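Side-chain contacts in histidine--tRNA ligase (Thermus thermophilus, PDB 1H4V), which catalyses the ATP-dependent attachment of L-histidine to tRNA(His), releasing AMP and diphosphate, and works as a homodimeric class II aminoacyl-tRNA synthetase: residues 28-33 with 151-156; 139-144 with 242-247; 145-150 with 267-272. All coordinates share one frame; numbering follows the deposited sequence.

Interaction 1: residues 28-33 with 151-156; sequences RKVLEA and LKELGL
Glu-153 carries this contact from the side of 151-156, meeting Val-30 with its methylene chain and Lys-29 with its carboxylate. The backbones stay well apart, the CA atoms of Val-30 and Glu-153 being 8.5 Å from each other, so side chains alone span the gap. Glu-153 and Val-30 lie alongside each other and point opposite ways, and CG of Glu-153 comes within 4.0 Å of CG1 of Val-30. Beyond CG the glutamate chain bends (chi2 -78°), which turns its carboxylate away from the line of the methylene group and toward the lysine. Lys-29 arrives across it at about a right angle, extended as far as CD and then bent at chi3 (71°). Its NZ ends 3.7 Å from OE2 of Glu-153, a long salt bridge that should be read as electrostatic attraction, with no hydrogen bond across the segments. The other carboxylate oxygen, OE1, lies close to OE1 of Glu-149, so the lysine may offset some of the repulsion between the two acids. Pro-353 of the second subunit packs on both Lys-29 and Glu-153. Only 96 Å² is buried between the segments, in keeping with a partly exposed join. Just beyond Glu-153 the chain turns at Gly-155, whose positive phi (103°) belongs to a Schellman motif. The arrangement is helix-to-helix packing with a long peripheral salt bridge, between the C-terminal parts of helices 14-33 and 137-153, beside the dimer interface; helix 14-33 is consistent with the long helix of class II motif 1, which typically builds that interface.

Interaction 2: residues 139-144 with 242-247; sequences LDAEAV and RHLERL
Helices 139-144 and 242-246 cross at -46° with their axes 9.4 Å apart at closest approach, and Ala-141 meets His-243 where the CA atoms come within 6.1 Å. This is a buried helix-helix crossing in the catalytic domain: helix 137-153 lies against the large mixed sheet, and helix 231-246 packs on its flank. The small side chain of Ala-141 permits the approach. Its CB points at the other helix and lies 3.4 Å from CB of His-243, tight for two carbons, so the methyl group bears on the root of the histidine. The ring begins farther off, with CG and CD2 both 4.1 Å from Ala-141 CB, and the methyl reaches it obliquely. The polar end of His-243 is engaged across the dimer, ND1 being hydrogen-bonded to the hydroxyl of Tyr-346 of the second subunit; the same residue thus packs within its own chain and bonds to the other. One residue on, Leu-244 works differently: its CB does not face the partner helix, but the branched end comes nearer, placing CD2 3.9 Å from the carbonyl O of Ala-141. On the 139-144 side, Asp-140 binds Arg-287 and Glu-142 binds Arg-103 in salt bridges, so both acids flanking Ala-141 have charged partners. No hydrogen bond joins the two segments; the 190 Å² they bury is closed mainly by carbon contacts. At the far side of the crossing Val-144 meets Leu-244 at about a right angle, its CG1 resting on the leucine fork, 3.8 Å from CD2 and 4.1 Å from CD1.

Interaction 3: residues 145-150 with 267-272; sequences VLLYEC and TAFEVH
Leu-147 packing on Phe-269 and Val-271 is a purely apolar helix-on-sheet contact, joining helix 137-153 to strand 267-272 inside the large mixed sheet of the catalytic domain. Phe-269 and Val-271, two residues apart on the strand, both project toward the helix, while Glu-270 between them points away. The leucine enters at this pair. With CG anti to the backbone N (chi1 169°), its branched end extends toward the strand, and a single methyl, CD2, does most of the touching: it lies 3.5 Å from CG2 of Val-271 and 3.6 Å from CE1 of Phe-269. The leucine and valine side chains lie side by side, heading in opposing senses, and Leu-147 CG is also close to Val-271 CG2, at 3.8 Å. The phenylalanine offers its edge: CD2 of Leu-147 lies near the ring plane, so this is not a CH-pi contact over the face. Phe-305 touches both Leu-147 and Phe-269, continuing the apolar layer onto strand 302-308. With 157 Å² buried and no hydrogen bond or charge pair across the segments, cohesion here probably rests on dispersion and the exclusion of water, and so on the fit of shapes.

All three interactions draw on helix 137-153: interaction 2 uses its start, interaction 3 its middle and interaction 1 its end. The centres of interactions 2 and 3 lie about 10 Å apart, those of 1 and 3 about 12 Å and those of 1 and 2 about 16 Å. Asp-140 OD1 and Thr-267 OG1, 2.5 Å apart, are probably hydrogen-bonded, though the distance is short; Leu-151 CD1 meets Val-271 CG1 at 3.5 Å, joining 151-156 to strand 267-272. Each contact also touches the second subunit. The structure is ligand free; in class II synthetases the substrates bind on the antiparallel strands at the core of the large sheet, and this helix probably backs the face turned away from them.

Interaction 1: residues 28-33 with 151-156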
ATOM      1  N   ARG A  28      -4.222   6.932   9.818  1.00 14.12           N
ATOM      2  CA  ARG A  28      -3.291   7.956   9.378  1.00 16.28           C
ATOM      3  C   ARG A  28      -3.644   9.313   9.990  1.00 15.97           C
ATOM      4  O   ARG A  28      -2.757  10.030  10.460  1.00 15.16           O
ATOM      5  CB  ARG A  28      -3.254   8.067   7.843  1.00 15.63           C
ATOM      6  CG  ARG A  28      -2.460   9.277   7.349  1.00 16.55           C
ATOM      7  CD  ARG A  28      -2.377   9.392   5.829  1.00 17.65           C
ATOM      8  NE  ARG A  28      -1.426   8.447   5.244  1.00 25.59           N
ATOM      9  CZ  ARG A  28      -1.764   7.339   4.586  1.00 30.27           C
ATOM     10  NH1 ARG A  28      -3.046   7.024   4.415  1.00 33.28           N
ATOM     11  NH2 ARG A  28      -0.821   6.538   4.109  1.00 25.71           N
ATOM     12  N   LYS A  29      -4.930   9.656   9.999  1.00 16.13           N
ATOM     13  CA  LYS A  29      -5.364  10.940  10.554  1.00 17.28           C
ATOM     14  C   LYS A  29      -5.075  11.067  12.048  1.00 17.36           C
ATOM     15  O   LYS A  29      -4.509  12.066  12.490  1.00 15.12           O
ATOM     16  CB  LYS A  29      -6.866  11.166  10.313  1.00 19.06           C
ATOM     17  CG  LYS A  29      -7.407  12.462  10.935  1.00 18.71           C
ATOM     18  CD  LYS A  29      -8.905  12.640  10.697  1.00 28.07           C
ATOM     19  CE  LYS A  29      -9.743  11.646  11.512  1.00 37.56           C
ATOM     20  NZ  LYS A  29     -11.217  11.907  11.419  1.00 41.69           N
ATOM     21  N   VAL A  30      -5.456  10.062  12.831  1.00 17.95           N
ATOM     22  CA  VAL A  30      -5.223  10.144  14.270  1.00 20.31           C
ATOM     23  C   VAL A  30      -3.748  10.014  14.650  1.00 18.45           C
ATOM     24  O   VAL A  30      -3.265  10.743  15.511  1.00 18.71           O
ATOM     25  CB  VAL A  30      -6.055   9.078  15.060  1.00 23.55           C
ATOM     26  CG1 VAL A  30      -7.456   8.968  14.481  1.00 18.39           C
ATOM     27  CG2 VAL A  30      -5.365   7.754  15.047  1.00 28.52           C
ATOM     28  N   LEU A  31      -3.030   9.103  14.005  1.00 16.25           N
ATOM     29  CA  LEU A  31      -1.619   8.911  14.322  1.00 14.07           C
ATOM     30  C   LEU A  31      -0.734  10.076  13.883  1.00 14.00           C
ATOM     31  O   LEU A  31       0.218  10.424  14.583  1.00 15.89           O
ATOM     32  CB  LEU A  31      -1.118   7.594  13.716  1.00  8.13           C
ATOM     33  CG  LEU A  31      -1.174   6.329  14.589  1.00 16.08           C
ATOM     34  CD1 LEU A  31      -2.235   6.430  15.650  1.00 13.15           C
ATOM     35  CD2 LEU A  31      -1.403   5.103  13.701  1.00 11.81           C
ATOM     36  N   GLU A  32      -1.034  10.696  12.746  1.00 12.96           N
ATOM     37  CA  GLU A  32      -0.200  11.810  12.305  1.00 15.78           C
ATOM     38  C   GLU A  32      -0.538  13.108  13.047  1.00 16.93           C
ATOM     39  O   GLU A  32       0.258  14.046  13.061  1.00 16.04           O
ATOM     40  CB  GLU A  32      -0.266  11.982  10.776  1.00 11.99           C
ATOM     41  CG  GLU A  32       0.327  10.754  10.047  1.00 16.19           C
ATOM     42  CD  GLU A  32       0.587  10.955   8.564  1.00 20.60           C
ATOM     43  OE1 GLU A  32      -0.188  11.678   7.899  1.00 29.87           O
ATOM     44  OE2 GLU A  32       1.563  10.367   8.053  1.00 19.41           O
ATOM     45  N   ALA A  33      -1.704  13.144  13.691  1.00 17.56           N
ATOM     46  CA  ALA A  33      -2.100  14.315  14.465  1.00 16.29           C
ATOM     47  C   ALA A  33      -1.341  14.253  15.781  1.00 17.47           C
ATOM     48  O   ALA A  33      -1.170  15.270  16.454  1.00 21.45           O
ATOM     49  CB  ALA A  33      -3.592  14.305  14.733  1.00 12.30           C
ATOM     50  N   LEU A 151      -9.926   3.301  16.770  1.00 22.53           N
ATOM     51  CA  LEU A 151     -11.114   2.459  16.737  1.00 23.35           C
ATOM     52  C   LEU A 151     -12.408   3.227  16.970  1.00 22.95           C
ATOM     53  O   LEU A 151     -13.417   2.958  16.324  1.00 23.49           O
ATOM     54  CB  LEU A 151     -10.988   1.336  17.769  1.00 21.03           C
ATOM     55  CG  LEU A 151      -9.733   0.462  17.682  1.00 23.03           C
ATOM     56  CD1 LEU A 151      -9.706  -0.501  18.869  1.00 21.63           C
ATOM     57  CD2 LEU A 151      -9.717  -0.297  16.365  1.00 22.90           C
ATOM     58  N   LYS A 152     -12.377   4.178  17.896  1.00 23.00           N
ATOM     59  CA  LYS A 152     -13.558   4.975  18.194  1.00 25.05           C
ATOM     60  C   LYS A 152     -13.923   5.835  16.990  1.00 25.44           C
ATOM     61  O   LYS A 152     -15.092   5.969  16.659  1.00 24.92           O
ATOM     62  CB  LYS A 152     -13.302   5.874  19.407  1.00 28.67           C
ATOM     63  CG  LYS A 152     -14.452   5.933  20.394  1.00 33.50           C
ATOM     64  CD  LYS A 152     -14.537   4.651  21.205  1.00 40.63           C
ATOM     65  CE  LYS A 152     -15.739   4.653  22.146  1.00 44.43           C
ATOM     66  NZ  LYS A 152     -17.036   4.601  21.410  1.00 46.70           N
ATOM     67  N   GLU A 153     -12.915   6.409  16.334  1.00 26.44           N
ATOM     68  CA  GLU A 153     -13.137   7.256  15.164  1.00 26.67           C
ATOM     69  C   GLU A 153     -13.737   6.473  14.007  1.00 27.45           C
ATOM     70  O   GLU A 153     -14.386   7.051  13.138  1.00 28.20           O
ATOM     71  CB  GLU A 153     -11.828   7.899  14.711  1.00 26.02           C
ATOM     72  CG  GLU A 153     -11.268   8.920  15.688  1.00 35.53           C
ATOM     73  CD  GLU A 153     -11.967  10.272  15.616  1.00 40.11           C
ATOM     74  OE1 GLU A 153     -11.868  11.037  16.602  1.00 44.70           O
ATOM     75  OE2 GLU A 153     -12.599  10.578  14.577  1.00 37.19           O
ATOM     76  N   LEU A 154     -13.512   5.159  13.995  1.00 26.25           N
ATOM     77  CA  LEU A 154     -14.048   4.305  12.944  1.00 25.44           C
ATOM     78  C   LEU A 154     -15.533   4.067  13.164  1.00 25.58           C
ATOM     79  O   LEU A 154     -16.211   3.523  12.297  1.00 25.88           O
ATOM     80  CB  LEU A 154     -13.315   2.960  12.913  1.00 25.88           C
ATOM     81  CG  LEU A 154     -11.856   2.992  12.464  1.00 24.74           C
ATOM     82  CD1 LEU A 154     -11.248   1.629  12.646  1.00 29.11           C
ATOM     83  CD2 LEU A 154     -11.768   3.432  11.018  1.00 22.81           C
ATOM     84  N   GLY A 155     -16.031   4.463  14.333  1.00 25.32           N
ATOM     85  CA  GLY A 155     -17.437   4.286  14.634  1.00 26.42           C
ATOM     86  C   GLY A 155     -17.731   3.120  15.558  1.00 28.84           C
ATOM     87  O   GLY A 155     -18.874   2.921  15.975  1.00 30.41           O
ATOM     88  N   LEU A 156     -16.712   2.335  15.881  1.00 28.94           N
ATOM     89  CA  LEU A 156     -16.907   1.203  16.765  1.00 29.71           C
ATOM     90  C   LEU A 156     -17.238   1.675  18.175  1.00 32.01           C
ATOM     91  O   LEU A 156     -16.704   2.679  18.643  1.00 32.75           O
ATOM     92  CB  LEU A 156     -15.645   0.337  16.794  1.00 28.17           C
ATOM     93  CG  LEU A 156     -15.293  -0.413  15.504  1.00 28.93           C
ATOM     94  CD1 LEU A 156     -13.923  -1.066  15.627  1.00 23.04           C
ATOM     95  CD2 LEU A 156     -16.372  -1.460  15.223  1.00 28.20           C
TER

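Interaction 2: residues 139-144 with 242-247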
ATOM      1  N   LEU A 139       3.988   7.994  27.475  1.00 14.10           N
ATOM      2  CA  LEU A 139       3.950   7.354  26.170  1.00 15.53           C
ATOM      3  C   LEU A 139       3.109   6.086  26.140  1.00 18.37           C
ATOM      4  O   LEU A 139       2.499   5.768  25.114  1.00 18.37           O
ATOM      5  CB  LEU A 139       5.367   7.057  25.693  1.00 12.90           C
ATOM      6  CG  LEU A 139       6.173   8.348  25.612  1.00 16.92           C
ATOM      7  CD1 LEU A 139       7.621   8.035  25.365  1.00 20.71           C
ATOM      8  CD2 LEU A 139       5.601   9.237  24.512  1.00 16.97           C
ATOM      9  N   ASP A 140       3.070   5.365  27.259  1.00 19.17           N
ATOM     10  CA  ASP A 140       2.277   4.139  27.343  1.00 20.52           C
ATOM     11  C   ASP A 140       0.796   4.499  27.313  1.00 19.31           C
ATOM     12  O   ASP A 140       0.010   3.889  26.597  1.00 19.01           O
ATOM     13  CB  ASP A 140       2.595   3.377  28.633  1.00 22.76           C
ATOM     14  CG  ASP A 140       4.075   3.112  28.798  1.00 28.11           C
ATOM     15  OD1 ASP A 140       4.441   1.974  29.161  1.00 31.38           O
ATOM     16  OD2 ASP A 140       4.876   4.044  28.574  1.00 30.74           O
ATOM     17  N   ALA A 141       0.419   5.506  28.090  1.00 20.06           N
ATOM     18  CA  ALA A 141      -0.969   5.937  28.124  1.00 18.98           C
ATOM     19  C   ALA A 141      -1.372   6.461  26.743  1.00 18.57           C
ATOM     20  O   ALA A 141      -2.505   6.262  26.299  1.00 19.31           O
ATOM     21  CB  ALA A 141      -1.159   7.023  29.188  1.00 13.48           C
ATOM     22  N   GLU A 142      -0.441   7.128  26.067  1.00 17.07           N
ATOM     23  CA  GLU A 142      -0.716   7.672  24.741  1.00 17.67           C
ATOM     24  C   GLU A 142      -0.944   6.551  23.730  1.00 17.84           C
ATOM     25  O   GLU A 142      -1.856   6.632  22.909  1.00 19.90           O
ATOM     26  CB  GLU A 142       0.435   8.572  24.287  1.00 17.15           C
ATOM     27  CG  GLU A 142       0.250   9.192  22.924  1.00 18.21           C
ATOM     28  CD  GLU A 142       1.270  10.286  22.638  1.00 23.78           C
ATOM     29  OE1 GLU A 142       0.869  11.461  22.474  1.00 23.62           O
ATOM     30  OE2 GLU A 142       2.478   9.973  22.578  1.00 25.38           O
ATOM     31  N   ALA A 143      -0.127   5.503  23.800  1.00 16.39           N
ATOM     32  CA  ALA A 143      -0.260   4.365  22.897  1.00 14.83           C
ATOM     33  C   ALA A 143      -1.656   3.766  23.047  1.00 14.95           C
ATOM     34  O   ALA A 143      -2.328   3.475  22.054  1.00 14.61           O
ATOM     35  CB  ALA A 143       0.800   3.308  23.217  1.00 12.88           C
ATOM     36  N   VAL A 144      -2.082   3.595  24.298  1.00 14.28           N
ATOM     37  CA  VAL A 144      -3.400   3.044  24.609  1.00 15.55           C
ATOM     38  C   VAL A 144      -4.517   3.946  24.072  1.00 17.30           C
ATOM     39  O   VAL A 144      -5.408   3.493  23.351  1.00 16.59           O
ATOM     40  CB  VAL A 144      -3.589   2.861  26.145  1.00 15.97           C
ATOM     41  CG1 VAL A 144      -5.015   2.472  26.448  1.00 16.79           C
ATOM     42  CG2 VAL A 144      -2.639   1.771  26.676  1.00 15.46           C
ATOM     43  N   ARG A 242      -3.142   6.353  36.044  1.00 23.13           N
ATOM     44  CA  ARG A 242      -3.538   7.716  36.362  1.00 26.03           C
ATOM     45  C   ARG A 242      -3.855   8.510  35.099  1.00 25.81           C
ATOM     46  O   ARG A 242      -4.868   9.211  35.041  1.00 26.36           O
ATOM     47  CB  ARG A 242      -2.443   8.428  37.163  1.00 30.49           C
ATOM     48  CG  ARG A 242      -2.884   9.787  37.689  1.00 38.73           C
ATOM     49  CD  ARG A 242      -1.782  10.488  38.473  1.00 48.73           C
ATOM     50  NE  ARG A 242      -0.726  10.998  37.601  1.00 56.81           N
ATOM     51  CZ  ARG A 242       0.315  11.707  38.029  1.00 60.32           C
ATOM     52  NH1 ARG A 242       0.439  11.984  39.320  1.00 63.85           N
ATOM     53  NH2 ARG A 242       1.223  12.149  37.167  1.00 60.57           N
ATOM     54  N   HIS A 243      -3.003   8.394  34.082  1.00 24.61           N
ATOM     55  CA  HIS A 243      -3.242   9.115  32.840  1.00 23.47           C
ATOM     56  C   HIS A 243      -4.538   8.715  32.141  1.00 22.87           C
ATOM     57  O   HIS A 243      -5.275   9.583  31.675  1.00 24.76           O
ATOM     58  CB  HIS A 243      -2.060   8.950  31.882  1.00 21.63           C
ATOM     59  CG  HIS A 243      -0.785   9.529  32.406  1.00 22.85           C
ATOM     60  ND1 HIS A 243      -0.737  10.733  33.077  1.00 22.31           N
ATOM     61  CD2 HIS A 243       0.485   9.063  32.376  1.00 23.01           C
ATOM     62  CE1 HIS A 243       0.507  10.982  33.442  1.00 21.68           C
ATOM     63  NE2 HIS A 243       1.268   9.985  33.030  1.00 26.10           N
ATOM     64  N   LEU A 244      -4.828   7.417  32.071  1.00 22.92           N
ATOM     65  CA  LEU A 244      -6.054   6.966  31.413  1.00 23.15           C
ATOM     66  C   LEU A 244      -7.292   7.470  32.148  1.00 24.72           C
ATOM     67  O   LEU A 244      -8.281   7.866  31.524  1.00 24.54           O
ATOM     68  CB  LEU A 244      -6.092   5.441  31.319  1.00 21.40           C
ATOM     69  CG  LEU A 244      -4.998   4.794  30.458  1.00 20.36           C
ATOM     70  CD1 LEU A 244      -5.152   3.285  30.504  1.00 16.03           C
ATOM     71  CD2 LEU A 244      -5.089   5.312  29.026  1.00 18.33           C
ATOM     72  N   GLU A 245      -7.241   7.450  33.473  1.00 25.53           N
ATOM     73  CA  GLU A 245      -8.358   7.935  34.268  1.00 27.24           C
ATOM     74  C   GLU A 245      -8.588   9.398  33.889  1.00 28.16           C
ATOM     75  O   GLU A 245      -9.705   9.808  33.578  1.00 28.69           O
ATOM     76  CB  GLU A 245      -8.031   7.799  35.765  1.00 24.95           C
ATOM     77  N   ARG A 246      -7.504  10.164  33.888  1.00 28.06           N
ATOM     78  CA  ARG A 246      -7.538  11.577  33.559  1.00 28.61           C
ATOM     79  C   ARG A 246      -8.008  11.833  32.118  1.00 29.42           C
ATOM     80  O   ARG A 246      -8.488  12.917  31.800  1.00 28.92           O
ATOM     81  CB  ARG A 246      -6.146  12.163  33.790  1.00 30.30           C
ATOM     82  CG  ARG A 246      -6.063  13.659  33.650  1.00 36.99           C
ATOM     83  CD  ARG A 246      -6.852  14.393  34.726  1.00 40.75           C
ATOM     84  NE  ARG A 246      -6.853  15.823  34.445  1.00 43.83           N
ATOM     85  CZ  ARG A 246      -5.817  16.627  34.663  1.00 43.09           C
ATOM     86  NH1 ARG A 246      -4.698  16.146  35.183  1.00 40.54           N
ATOM     87  NH2 ARG A 246      -5.885  17.903  34.311  1.00 47.31           N
ATOM     88  N   LEU A 247      -7.873  10.835  31.251  1.00 29.52           N
ATOM     89  CA  LEU A 247      -8.299  10.976  29.862  1.00 28.56           C
ATOM     90  C   LEU A 247      -9.657  10.332  29.620  1.00 28.67           C
ATOM     91  O   LEU A 247     -10.093  10.189  28.481  1.00 28.06           O
ATOM     92  CB  LEU A 247      -7.265  10.350  28.933  1.00 29.76           C
ATOM     93  CG  LEU A 247      -5.986  11.174  28.788  1.00 28.18           C
ATOM     94  CD1 LEU A 247      -4.862  10.318  28.232  1.00 26.58           C
ATOM     95  CD2 LEU A 247      -6.273  12.368  27.901  1.00 23.52           C
TER

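Interaction 3: residues 145-150 with 267-272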
ATOM      1  N   VAL A 145      -4.469   5.227  24.419  1.00 17.79           N
ATOM      2  CA  VAL A 145      -5.486   6.163  23.954  1.00 16.27           C
ATOM      3  C   VAL A 145      -5.507   6.273  22.432  1.00 14.07           C
ATOM      4  O   VAL A 145      -6.574   6.343  21.838  1.00 13.59           O
ATOM      5  CB  VAL A 145      -5.271   7.567  24.545  1.00 19.20           C
ATOM      6  CG1 VAL A 145      -6.378   8.499  24.076  1.00 24.87           C
ATOM      7  CG2 VAL A 145      -5.258   7.491  26.058  1.00 22.15           C
ATOM      8  N   LEU A 146      -4.331   6.291  21.804  1.00 13.72           N
ATOM      9  CA  LEU A 146      -4.259   6.381  20.346  1.00 14.92           C
ATOM     10  C   LEU A 146      -4.956   5.195  19.667  1.00 15.77           C
ATOM     11  O   LEU A 146      -5.661   5.376  18.676  1.00 16.91           O
ATOM     12  CB  LEU A 146      -2.805   6.457  19.874  1.00 13.05           C
ATOM     13  CG  LEU A 146      -2.096   7.812  19.956  1.00 15.15           C
ATOM     14  CD1 LEU A 146      -0.703   7.678  19.387  1.00 13.08           C
ATOM     15  CD2 LEU A 146      -2.872   8.867  19.181  1.00 12.63           C
ATOM     16  N   LEU A 147      -4.754   3.991  20.200  1.00 14.93           N
ATOM     17  CA  LEU A 147      -5.385   2.804  19.649  1.00 15.91           C
ATOM     18  C   LEU A 147      -6.879   2.910  19.889  1.00 17.99           C
ATOM     19  O   LEU A 147      -7.688   2.679  18.988  1.00 18.94           O
ATOM     20  CB  LEU A 147      -4.840   1.540  20.319  1.00 14.69           C
ATOM     21  CG  LEU A 147      -5.607   0.252  20.024  1.00 17.99           C
ATOM     22  CD1 LEU A 147      -5.618  -0.007  18.517  1.00 16.04           C
ATOM     23  CD2 LEU A 147      -4.967  -0.906  20.779  1.00 13.89           C
ATOM     24  N   TYR A 148      -7.241   3.272  21.112  1.00 18.34           N
ATOM     25  CA  TYR A 148      -8.642   3.433  21.477  1.00 20.78           C
ATOM     26  C   TYR A 148      -9.305   4.412  20.496  1.00 21.85           C
ATOM     27  O   TYR A 148     -10.376   4.129  19.954  1.00 20.74           O
ATOM     28  CB  TYR A 148      -8.726   3.965  22.909  1.00 22.75           C
ATOM     29  CG  TYR A 148     -10.121   4.079  23.467  1.00 27.77           C
ATOM     30  CD1 TYR A 148     -10.900   2.947  23.684  1.00 28.79           C
ATOM     31  CD2 TYR A 148     -10.657   5.322  23.800  1.00 27.01           C
ATOM     32  CE1 TYR A 148     -12.180   3.049  24.221  1.00 27.60           C
ATOM     33  CE2 TYR A 148     -11.932   5.435  24.334  1.00 26.19           C
ATOM     34  CZ  TYR A 148     -12.687   4.294  24.544  1.00 29.31           C
ATOM     35  OH  TYR A 148     -13.946   4.402  25.089  1.00 33.33           O
ATOM     36  N   GLU A 149      -8.649   5.552  20.265  1.00 21.99           N
ATOM     37  CA  GLU A 149      -9.143   6.584  19.352  1.00 23.38           C
ATOM     38  C   GLU A 149      -9.291   6.120  17.899  1.00 22.66           C
ATOM     39  O   GLU A 149     -10.307   6.397  17.268  1.00 22.49           O
ATOM     40  CB  GLU A 149      -8.230   7.810  19.393  1.00 27.62           C
ATOM     41  CG  GLU A 149      -8.781   8.967  20.204  1.00 41.16           C
ATOM     42  CD  GLU A 149     -10.004   9.614  19.557  1.00 49.79           C
ATOM     43  OE1 GLU A 149      -9.851  10.278  18.503  1.00 52.56           O
ATOM     44  OE2 GLU A 149     -11.120   9.455  20.103  1.00 52.50           O
ATOM     45  N   CYS A 150      -8.279   5.447  17.357  1.00 21.44           N
ATOM     46  CA  CYS A 150      -8.368   4.966  15.984  1.00 23.15           C
ATOM     47  C   CYS A 150      -9.665   4.196  15.821  1.00 23.65           C
ATOM     48  O   CYS A 150     -10.412   4.410  14.866  1.00 25.11           O
ATOM     49  CB  CYS A 150      -7.214   4.020  15.639  1.00 24.12           C
ATOM     50  SG  CYS A 150      -5.593   4.761  15.423  1.00 32.22           S
ATOM     51  N   THR A 267       4.125  -2.212  30.799  1.00 20.98           N
ATOM     52  CA  THR A 267       2.852  -2.093  30.088  1.00 19.94           C
ATOM     53  C   THR A 267       2.502  -3.090  28.988  1.00 18.54           C
ATOM     54  O   THR A 267       3.303  -3.397  28.111  1.00 19.37           O
ATOM     55  CB  THR A 267       2.695  -0.687  29.476  1.00 17.48           C
ATOM     56  OG1 THR A 267       3.060   0.294  30.449  1.00 22.01           O
ATOM     57  CG2 THR A 267       1.255  -0.440  29.075  1.00 15.48           C
ATOM     58  N   ALA A 268       1.277  -3.585  29.056  1.00 17.70           N
ATOM     59  CA  ALA A 268       0.740  -4.494  28.055  1.00 17.80           C
ATOM     60  C   ALA A 268      -0.729  -4.116  28.033  1.00 17.98           C
ATOM     61  O   ALA A 268      -1.294  -3.771  29.074  1.00 19.49           O
ATOM     62  CB  ALA A 268       0.910  -5.931  28.480  1.00 13.52           C
ATOM     63  N   PHE A 269      -1.356  -4.168  26.865  1.00 16.23           N
ATOM     64  CA  PHE A 269      -2.755  -3.800  26.795  1.00 15.65           C
ATOM     65  C   PHE A 269      -3.407  -4.335  25.547  1.00 17.61           C
ATOM     66  O   PHE A 269      -2.735  -4.682  24.579  1.00 17.54           O
ATOM     67  CB  PHE A 269      -2.902  -2.275  26.841  1.00 13.96           C
ATOM     68  CG  PHE A 269      -2.313  -1.577  25.662  1.00 11.46           C
ATOM     69  CD1 PHE A 269      -3.083  -1.329  24.529  1.00 13.68           C
ATOM     70  CD2 PHE A 269      -0.981  -1.166  25.675  1.00 13.49           C
ATOM     71  CE1 PHE A 269      -2.536  -0.679  23.418  1.00 15.83           C
ATOM     72  CE2 PHE A 269      -0.421  -0.517  24.574  1.00 17.03           C
ATOM     73  CZ  PHE A 269      -1.206  -0.271  23.438  1.00 13.57           C
ATOM     74  N   GLU A 270      -4.729  -4.390  25.585  1.00 17.72           N
ATOM     75  CA  GLU A 270      -5.518  -4.882  24.474  1.00 19.86           C
ATOM     76  C   GLU A 270      -6.878  -4.208  24.478  1.00 20.10           C
ATOM     77  O   GLU A 270      -7.348  -3.731  25.519  1.00 18.38           O
ATOM     78  CB  GLU A 270      -5.700  -6.400  24.581  1.00 19.89           C
ATOM     79  CG  GLU A 270      -4.665  -7.194  23.826  1.00 32.47           C
ATOM     80  CD  GLU A 270      -4.775  -8.696  24.066  1.00 41.87           C
ATOM     81  OE1 GLU A 270      -5.915  -9.212  24.075  1.00 41.18           O
ATOM     82  OE2 GLU A 270      -3.720  -9.361  24.237  1.00 45.31           O
ATOM     83  N   VAL A 271      -7.492  -4.155  23.299  1.00 20.02           N
ATOM     84  CA  VAL A 271      -8.816  -3.581  23.137  1.00 21.49           C
ATOM     85  C   VAL A 271      -9.675  -4.684  22.524  1.00 24.20           C
ATOM     86  O   VAL A 271      -9.376  -5.179  21.436  1.00 25.21           O
ATOM     87  CB  VAL A 271      -8.797  -2.358  22.206  1.00 18.24           C
ATOM     88  CG1 VAL A 271     -10.178  -1.735  22.148  1.00 19.76           C
ATOM     89  CG2 VAL A 271      -7.799  -1.348  22.707  1.00 19.74           C
ATOM     90  N   HIS A 272     -10.730  -5.073  23.232  1.00 26.57           N
ATOM     91  CA  HIS A 272     -11.619  -6.136  22.774  1.00 29.55           C
ATOM     92  C   HIS A 272     -12.951  -5.599  22.277  1.00 31.45           C
ATOM     93  O   HIS A 272     -13.387  -4.518  22.674  1.00 31.25           O
ATOM     94  CB  HIS A 272     -11.882  -7.120  23.918  1.00 34.84           C
ATOM     95  CG  HIS A 272     -10.667  -7.866  24.369  1.00 39.50           C
ATOM     96  ND1 HIS A 272     -10.226  -9.014  23.746  1.00 44.74           N
ATOM     97  CD2 HIS A 272      -9.777  -7.608  25.357  1.00 41.89           C
ATOM     98  CE1 HIS A 272      -9.115  -9.431  24.330  1.00 43.59           C
ATOM     99  NE2 HIS A 272      -8.821  -8.596  25.310  1.00 43.99           N
TER